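Local coordinates for structural protein ORF273 (Acidianus two-tailed virus, PDB 4ART) that is a thermo- and acid-stable structural protein with a fold of its own, probably a component of the virion, whose precise role is not established, at residues Y58-R63 / S71-E76. Sequence-based numbering, arbitrary orientation.
With GOL (glycerol), chain C.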
loop_
_atom_site.group_PDB
_atom_site.type_symbol
_atom_site.label_atom_id
_atom_site.label_comp_id
_atom_site.label_asym_id
_atom_site.label_seq_id
_atom_site.Cartn_x
_atom_site.Cartn_y
_atom_site.Cartn_z
ATOM N N TYR A 58 -1.117 -13.987 -4.586
ATOM C CA TYR A 58 0.283 -14.242 -4.907
ATOM C C TYR A 58 0.491 -15.617 -5.501
ATOM O O TYR A 58 -0.082 -16.591 -5.011
ATOM C CB TYR A 58 1.191 -14.016 -3.683
ATOM C CG TYR A 58 1.088 -12.619 -3.108
ATOM C CD1 TYR A 58 1.773 -11.556 -3.684
ATOM C CD2 TYR A 58 0.275 -12.354 -2.010
ATOM C CE1 TYR A 58 1.659 -10.264 -3.179
ATOM C CE2 TYR A 58 0.152 -11.061 -1.493
ATOM C CZ TYR A 58 0.857 -10.022 -2.073
ATOM O OH TYR A 58 0.736 -8.748 -1.575
ATOM N N TYR A 59 1.298 -15.690 -6.564
ATOM C CA TYR A 59 1.573 -16.951 -7.236
ATOM C C TYR A 59 3.010 -17.066 -7.664
ATOM O O TYR A 59 3.685 -16.059 -7.868
ATOM C CB TYR A 59 0.753 -17.078 -8.527
ATOM C CG TYR A 59 -0.740 -16.993 -8.380
ATOM C CD1 TYR A 59 -1.509 -18.144 -8.224
ATOM C CD2 TYR A 59 -1.406 -15.779 -8.530
ATOM C CE1 TYR A 59 -2.893 -18.075 -8.128
ATOM C CE2 TYR A 59 -2.790 -15.699 -8.431
ATOM C CZ TYR A 59 -3.525 -16.851 -8.246
ATOM O OH TYR A 59 -4.878 -16.767 -8.182
ATOM N N TYR A 60 3.447 -18.310 -7.899
ATOM C CA TYR A 60 4.728 -18.567 -8.531
ATOM C C TYR A 60 4.467 -19.270 -9.865
ATOM O O TYR A 60 3.578 -20.114 -9.962
ATOM C CB TYR A 60 5.622 -19.466 -7.682
ATOM C CG TYR A 60 6.006 -18.924 -6.318
ATOM C CD1 TYR A 60 6.565 -17.658 -6.179
ATOM C CD2 TYR A 60 5.941 -19.730 -5.187
ATOM C CE1 TYR A 60 6.976 -17.182 -4.928
ATOM C CE2 TYR A 60 6.363 -19.272 -3.942
ATOM C CZ TYR A 60 6.860 -17.988 -3.812
ATOM O OH TYR A 60 7.253 -17.541 -2.570
ATOM N N ILE A 61 5.242 -18.928 -10.881
ATOM C CA ILE A 61 5.210 -19.613 -12.158
ATOM C C ILE A 61 6.543 -20.324 -12.225
ATOM O O ILE A 61 7.599 -19.708 -12.015
ATOM C CB ILE A 61 4.905 -18.748 -13.423
ATOM C CG1 ILE A 61 3.588 -17.963 -13.249
ATOM C CG2 ILE A 61 4.842 -19.626 -14.692
ATOM C CD1 ILE A 61 3.252 -16.968 -14.374
ATOM N N LEU A 62 6.476 -21.638 -12.445
ATOM C CA LEU A 62 7.643 -22.489 -12.526
ATOM C C LEU A 62 8.209 -22.451 -13.925
ATOM O O LEU A 62 7.563 -21.941 -14.858
ATOM C CB LEU A 62 7.335 -23.928 -12.045
ATOM C CG LEU A 62 7.038 -24.120 -10.545
ATOM C CD1 LEU A 62 7.163 -25.570 -10.140
ATOM C CD2 LEU A 62 7.718 -23.104 -9.634
ATOM N N ARG A 63 9.442 -22.926 -14.068
ATOM C CA ARG A 63 10.174 -22.890 -15.326
ATOM C C ARG A 63 9.441 -23.743 -16.409
ATOM O O ARG A 63 9.540 -23.438 -17.583
ATOM C CB ARG A 63 11.641 -23.321 -15.036
ATOM C CG ARG A 63 12.675 -23.003 -16.103
ATOM C CD ARG A 63 13.040 -21.540 -16.276
ATOM N NE ARG A 63 13.835 -21.324 -17.491
ATOM C CZ ARG A 63 13.335 -21.211 -18.722
ATOM N NH1 ARG A 63 12.021 -21.290 -18.925
ATOM N NH2 ARG A 63 14.143 -21.028 -19.760
ATOM N N SER A 71 1.721 -19.047 -1.153
ATOM C CA SER A 71 1.599 -19.465 0.251
ATOM C C SER A 71 1.700 -20.985 0.384
ATOM O O SER A 71 2.467 -21.474 1.215
ATOM C CB SER A 71 0.282 -18.969 0.853
ATOM O OG SER A 71 -0.810 -19.375 0.037
ATOM N N ASP A 72 0.923 -21.718 -0.444
ATOM C CA ASP A 72 0.902 -23.185 -0.471
ATOM C C ASP A 72 2.277 -23.711 -0.906
ATOM O O ASP A 72 2.822 -24.594 -0.247
ATOM C CB ASP A 72 -0.176 -23.709 -1.461
ATOM C CG ASP A 72 -1.636 -23.395 -1.151
ATOM O OD1 ASP A 72 -1.965 -23.194 0.042
ATOM O OD2 ASP A 72 -2.461 -23.413 -2.098
ATOM N N TYR A 73 2.845 -23.126 -1.992
ATOM C CA TYR A 73 4.124 -23.523 -2.568
ATOM C C TYR A 73 5.254 -23.420 -1.553
ATOM O O TYR A 73 6.080 -24.340 -1.456
ATOM C CB TYR A 73 4.424 -22.742 -3.862
ATOM C CG TYR A 73 5.515 -23.367 -4.694
ATOM C CD1 TYR A 73 6.859 -23.092 -4.441
ATOM C CD2 TYR A 73 5.213 -24.248 -5.722
ATOM C CE1 TYR A 73 7.868 -23.677 -5.194
ATOM C CE2 TYR A 73 6.216 -24.824 -6.496
ATOM C CZ TYR A 73 7.545 -24.540 -6.219
ATOM O OH TYR A 73 8.543 -25.148 -6.931
ATOM N N ASP A 74 5.255 -22.336 -0.750
ATOM C CA ASP A 74 6.226 -22.115 0.324
ATOM C C ASP A 74 6.196 -23.230 1.358
ATOM O O ASP A 74 7.256 -23.575 1.880
ATOM C CB ASP A 74 6.024 -20.743 0.994
ATOM C CG ASP A 74 6.429 -19.544 0.123
ATOM O OD1 ASP A 74 7.257 -19.722 -0.794
ATOM O OD2 ASP A 74 5.925 -18.433 0.372
ATOM N N ILE A 75 4.985 -23.792 1.663
ATOM C CA ILE A 75 4.798 -24.903 2.612
ATOM C C ILE A 75 5.388 -26.181 2.005
ATOM O O ILE A 75 6.102 -26.906 2.695
ATOM C CB ILE A 75 3.311 -25.077 3.050
ATOM C CG1 ILE A 75 2.686 -23.778 3.653
ATOM C CG2 ILE A 75 3.088 -26.308 3.940
ATOM C CD1 ILE A 75 2.940 -23.320 5.136
ATOM N N GLU A 76 5.123 -26.430 0.711
ATOM C CA GLU A 76 5.662 -27.581 -0.030
ATOM C C GLU A 76 7.199 -27.541 -0.107
ATOM O O GLU A 76 7.833 -28.589 -0.029
ATOM C CB GLU A 76 5.029 -27.695 -1.430
ATOM C CG GLU A 76 3.529 -27.960 -1.420
ATOM C CD GLU A 76 3.103 -29.283 -0.811
ATOM O OE1 GLU A 76 3.039 -30.282 -1.564
ATOM O OE2 GLU A 76 2.843 -29.323 0.415
HETATM C C1 GOL C . -1.989 -16.685 -1.558
HETATM O O1 GOL C . -0.608 -16.795 -1.880
HETATM C C2 GOL C . -2.406 -15.248 -1.331
HETATM O O2 GOL C . -3.826 -15.195 -1.169
HETATM C C3 GOL C . -1.760 -14.622 -0.117
HETATM O O3 GOL C . -2.169 -13.260 0.024
#
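Along one edge of the Tyr-60 ring, in its plane, lie CB of Tyr-73 and OD1 of Asp-74. The two tyrosine rings meet obliquely, as neither a stack nor an edge-to-face pair, with their planes at 79°. Their centroids are 5.5 Å apart. CD2 of Tyr-60 comes to 3.6 Å from CD1 of Tyr-73. The far end of the Tyr-73 ring is met by Leu-62 from the opposite direction; both of its methyls reach the phenol end from one side of the ring plane, obliquely, CD2 lying 3.7 Å from CZ of Tyr-73. Tyr-73 extends toward the strand because its CG is anti to the backbone N (chi1 -164°), and its buried hydroxyl is satisfied by the carbonyl O of Ser-83. Tyr-60 OH donates a 2.8 Å hydrogen bond to OD1 of Asp-74, which accepts through its syn lone pair, on the side of OD2. The carboxylate belongs to an exposed residue.

The pair belongs to a beta-hairpin, strands 58-62 and 67-69, followed directly by helix 70-78; strand 67-69 is an outermost strand of the mixed sheet within this chain. The axes of strand 58-62 and helix segment 71-76 come within 8.4 Å, their N-to-C directions 60° apart, and Tyr-60 and Leu-62, alternate residues of the strand, both point to the helix. Tyr-59 and Ile-61 point to the other side of the sheet, where Ile-61 packs on helix 23-44.

A glycerol, probably from the crystallisation liquor, bridges the N-terminal parts of the segments: its O1 donates to Tyr-58 O at 3.2 Å and accepts a weak bond from Ser-71 N at 3.3 Å. Glycerol C3 lies in plane at the Tyr-58 ring edge, 3.6 Å from CD2 of that tyrosine.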